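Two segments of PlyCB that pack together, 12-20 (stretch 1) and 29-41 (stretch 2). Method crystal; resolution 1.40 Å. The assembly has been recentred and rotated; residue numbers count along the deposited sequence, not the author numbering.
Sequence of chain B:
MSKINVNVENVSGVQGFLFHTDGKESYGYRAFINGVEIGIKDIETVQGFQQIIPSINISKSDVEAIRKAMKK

Stretch 1, residues 12-20: SGVQGFLFH
Stretch 2, residues 29-41: YRAFINGVEIGIK

Residues 16-20 form a strand that runs antiparallel to the strand through Arg-30 to Ile-33, axes 4.5 Å apart at closest and N-to-C directions 160° apart; together the stretches bury 734 Å². Stretch 2 then reverses through a type I' turn, Ile-33 to Val-36, whose left-handed positions are Asn-34 (phi/psi 53/40) and Gly-35 (77/11), and the chain from Val-36 returns along it as the third strand.

Before the strand begins, Gly-13 (71/23) takes a positive phi that favours glycine and offers its O to Asn-34 ND2 at 3.2 Å. Val-14, extended at -130/128 with chi1 t, sets CG1 3.8 Å from Ile-33 CG2. Gln-15 (-125/130) completes the asparagine clamp: its N donates to Asn-34 OD1 at 2.9 Å, and its O accepts from Asn-34 N at 2.8 Å. With chi1 m and chi2 -22°, Asn-34 thus serves the loop with its amide while its backbone occupies the turn. A water joins Gln-15 O to Gly-35 N, 2.9 Å from each.

Gly-16 (157/-160) faces Ile-33 in a non-hydrogen-bonded pair, CA to CA 4.8 Å. Glycine is required here: a CB would lie 1.8 Å from Phe-32 O, which instead meets Gly-16 CA at 3.1 Å in a CA-H...O contact.

Phe-17 (-160/155) pairs with Phe-32 through Phe-17 N to Phe-32 O, 3.0 Å, and Phe-32 N to Phe-17 O, 2.9 Å. Their buried rings share a face with Phe-19 and Arg-30. Phe-17 is p (chi2 88°) and Phe-32 m (chi2 -83°), bringing CZ of Phe-17 to 3.6 Å from CD2 of Phe-32, the planes oblique at 51°.

Leu-18 (-87/150; m, t) turns to the other face with Ala-31. The CA atoms of this non-hydrogen-bonded pair approach to 4.2 Å, and Leu-18 CD2 lies 4.0 Å from Ala-31 CB and 4.2 Å from Ile-40 CG1, so the leucine methyl touches both side chains.

Phe-19 (-143/147), again p (chi2 106°), buries the largest area, 113 Å². Phe-19 N to Arg-30 O (2.9 Å) and Arg-30 N to Phe-19 O (3.0 Å) fix the register. Its ring lies nearly parallel to that of Phe-32 but slid aside, while Arg-30 CB covers one face, 3.8 Å from the Phe-19 ring centroid. Arg-30 (m, t, p, chi4 75°) brings NE to Glu-37 OE2 at 2.8 Å, a salt bridge; the same oxygen lies at the edge of the Phe-19 ring, 3.8 Å from Phe-19 CZ.

His-20 (-156/167; chi1 p, chi2 -76°) closes the strand in an offset stack on Tyr-29 (chi1 m, chi2 -98°), centroids 4.5 Å apart, with His-20 CB 3.9 Å from the Tyr-29 ring centroid, over its face.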

# COMPACT_ATOMS: atom_id res chain seq x y z
N SER B 12 -1.22 14.15 -2.13
CA SER B 12 -1.01 15.52 -1.67
C SER B 12 0.21 15.73 -0.77
O SER B 12 0.58 16.88 -0.56
CB SER B 12 -2.26 16.04 -0.98
OG SER B 12 -2.36 15.38 0.29
N GLY B 13 0.71 14.68 -0.16
CA GLY B 13 1.79 14.81 0.81
C GLY B 13 1.30 15.46 2.10
O GLY B 13 2.10 16.07 2.83
N VAL B 14 -0.03 15.37 2.37
CA VAL B 14 -0.65 15.96 3.56
C VAL B 14 -1.51 14.92 4.24
O VAL B 14 -2.36 14.30 3.59
CB VAL B 14 -1.52 17.20 3.21
CG1 VAL B 14 -2.22 17.77 4.46
CG2 VAL B 14 -0.69 18.30 2.53
N GLN B 15 -1.29 14.74 5.55
CA GLN B 15 -2.12 13.86 6.37
C GLN B 15 -2.62 14.69 7.53
O GLN B 15 -1.83 15.37 8.18
CB GLN B 15 -1.32 12.65 6.90
CG GLN B 15 -1.01 11.64 5.81
CD GLN B 15 -0.22 10.47 6.33
OE1 GLN B 15 -0.61 9.79 7.28
NE2 GLN B 15 0.91 10.19 5.70
N GLY B 16 -3.92 14.66 7.78
CA GLY B 16 -4.46 15.42 8.90
C GLY B 16 -5.91 15.73 8.72
O GLY B 16 -6.61 15.07 7.95
N PHE B 17 -6.38 16.75 9.45
CA PHE B 17 -7.77 17.12 9.37
C PHE B 17 -7.96 18.53 9.87
O PHE B 17 -7.16 19.03 10.68
CB PHE B 17 -8.67 16.15 10.20
CG PHE B 17 -8.27 15.99 11.65
CD1 PHE B 17 -8.74 16.85 12.63
CD2 PHE B 17 -7.41 14.96 12.03
CE1 PHE B 17 -8.34 16.72 13.96
CE2 PHE B 17 -7.05 14.81 13.38
CZ PHE B 17 -7.52 15.68 14.33
N LEU B 18 -9.02 19.16 9.39
CA LEU B 18 -9.49 20.44 9.92
C LEU B 18 -10.43 20.13 11.09
O LEU B 18 -11.12 19.09 11.08
CB LEU B 18 -10.30 21.17 8.87
CG LEU B 18 -9.47 21.75 7.74
CD1 LEU B 18 -10.27 21.79 6.48
CD2 LEU B 18 -9.01 23.18 8.11
N PHE B 19 -10.48 21.03 12.08
CA PHE B 19 -11.42 20.87 13.18
C PHE B 19 -11.98 22.19 13.63
O PHE B 19 -11.31 23.24 13.55
CB PHE B 19 -10.81 20.06 14.36
CG PHE B 19 -9.57 20.60 15.02
CD1 PHE B 19 -9.64 21.20 16.28
CD2 PHE B 19 -8.32 20.45 14.43
CE1 PHE B 19 -8.48 21.64 16.92
CE2 PHE B 19 -7.17 20.92 15.06
CZ PHE B 19 -7.25 21.50 16.31
N HIS B 20 -13.23 22.16 14.08
CA HIS B 20 -13.92 23.32 14.64
C HIS B 20 -15.02 22.81 15.54
O HIS B 20 -15.37 21.61 15.48
CB HIS B 20 -14.52 24.22 13.53
CG HIS B 20 -15.75 23.66 12.88
ND1 HIS B 20 -15.66 22.62 11.96
CD2 HIS B 20 -17.05 23.95 13.08
CE1 HIS B 20 -16.90 22.34 11.62
NE2 HIS B 20 -17.78 23.12 12.26
N TYR B 29 -11.56 27.84 12.97
CA TYR B 29 -11.04 26.60 12.38
C TYR B 29 -9.58 26.45 12.70
O TYR B 29 -8.81 27.41 12.66
CB TYR B 29 -11.19 26.59 10.86
CG TYR B 29 -12.57 26.17 10.42
CD1 TYR B 29 -12.84 24.86 10.02
CD2 TYR B 29 -13.62 27.09 10.39
CE1 TYR B 29 -14.11 24.47 9.62
CE2 TYR B 29 -14.90 26.70 10.01
CZ TYR B 29 -15.14 25.40 9.62
OH TYR B 29 -16.40 25.04 9.23
N ARG B 30 -9.18 25.21 12.97
CA ARG B 30 -7.80 24.82 13.19
C ARG B 30 -7.52 23.57 12.36
O ARG B 30 -8.44 23.01 11.75
CB ARG B 30 -7.52 24.57 14.68
CG ARG B 30 -7.82 25.81 15.52
CD ARG B 30 -7.43 25.64 16.99
NE ARG B 30 -5.99 25.48 17.19
CZ ARG B 30 -5.09 26.45 17.11
NH1 ARG B 30 -5.47 27.70 16.85
NH2 ARG B 30 -3.80 26.19 17.27
N ALA B 31 -6.26 23.13 12.31
CA ALA B 31 -5.97 21.90 11.59
C ALA B 31 -4.79 21.21 12.18
O ALA B 31 -3.92 21.86 12.77
CB ALA B 31 -5.69 22.19 10.11
N PHE B 32 -4.72 19.89 11.99
CA PHE B 32 -3.50 19.13 12.19
C PHE B 32 -3.03 18.83 10.77
O PHE B 32 -3.80 18.29 9.96
CB PHE B 32 -3.72 17.81 12.95
CG PHE B 32 -3.81 18.05 14.43
CD1 PHE B 32 -2.66 18.16 15.21
CD2 PHE B 32 -5.04 18.16 15.05
CE1 PHE B 32 -2.77 18.39 16.59
CE2 PHE B 32 -5.14 18.41 16.42
CZ PHE B 32 -4.00 18.54 17.17
N ILE B 33 -1.81 19.24 10.44
CA ILE B 33 -1.25 18.96 9.11
C ILE B 33 0.12 18.33 9.35
O ILE B 33 1.01 18.98 9.92
CB ILE B 33 -1.17 20.23 8.20
CG1 ILE B 33 -2.61 20.69 7.82
CG2 ILE B 33 -0.30 19.95 6.93
CD1 ILE B 33 -2.72 21.97 7.17
N ASN B 34 0.25 17.06 8.97
CA ASN B 34 1.49 16.32 9.16
C ASN B 34 1.98 16.37 10.62
O ASN B 34 3.18 16.56 10.88
CB ASN B 34 2.55 16.77 8.13
CG ASN B 34 2.12 16.50 6.71
OD1 ASN B 34 1.26 15.65 6.46
ND2 ASN B 34 2.75 17.14 5.73
N GLY B 35 1.03 16.27 11.55
CA GLY B 35 1.32 16.27 12.98
C GLY B 35 1.62 17.62 13.60
O GLY B 35 2.03 17.67 14.77
N VAL B 36 1.38 18.71 12.85
CA VAL B 36 1.58 20.08 13.33
C VAL B 36 0.22 20.75 13.43
O VAL B 36 -0.50 20.83 12.44
CB VAL B 36 2.55 20.87 12.41
CG1 VAL B 36 2.71 22.32 12.87
CG2 VAL B 36 3.92 20.17 12.35
N GLU B 37 -0.10 21.28 14.61
CA GLU B 37 -1.36 21.98 14.80
C GLU B 37 -1.19 23.44 14.43
O GLU B 37 -0.22 24.11 14.85
CB GLU B 37 -1.80 21.88 16.25
CG GLU B 37 -3.21 22.41 16.46
CD GLU B 37 -3.59 22.53 17.92
OE1 GLU B 37 -2.94 21.87 18.76
OE2 GLU B 37 -4.53 23.30 18.21
N ILE B 38 -2.15 23.96 13.65
CA ILE B 38 -2.16 25.36 13.24
C ILE B 38 -3.54 25.96 13.34
O ILE B 38 -4.56 25.26 13.32
CB ILE B 38 -1.62 25.51 11.78
CG1 ILE B 38 -2.49 24.72 10.78
CG2 ILE B 38 -0.12 25.13 11.67
CD1 ILE B 38 -2.23 25.07 9.32
N GLY B 39 -3.58 27.28 13.47
CA GLY B 39 -4.82 28.02 13.37
C GLY B 39 -4.98 28.43 11.92
O GLY B 39 -3.98 28.56 11.18
N ILE B 40 -6.23 28.55 11.47
CA ILE B 40 -6.54 28.97 10.10
C ILE B 40 -7.24 30.32 10.20
O ILE B 40 -8.23 30.47 10.94
CB ILE B 40 -7.42 27.93 9.36
CG1 ILE B 40 -6.78 26.52 9.35
CG2 ILE B 40 -7.74 28.39 7.93
CD1 ILE B 40 -5.50 26.34 8.66
N LYS B 41 -6.70 31.33 9.52
CA LYS B 41 -7.26 32.68 9.59
C LYS B 41 -8.37 32.99 8.61
O LYS B 41 -9.23 33.82 8.91
CB LYS B 41 -6.14 33.72 9.44
CG LYS B 41 -5.21 33.69 10.66
CD LYS B 41 -4.09 34.70 10.60
CE LYS B 41 -3.05 34.44 11.69
NZ LYS B 41 -3.61 34.50 13.07
O HOH W 1 -1.67 15.29 11.05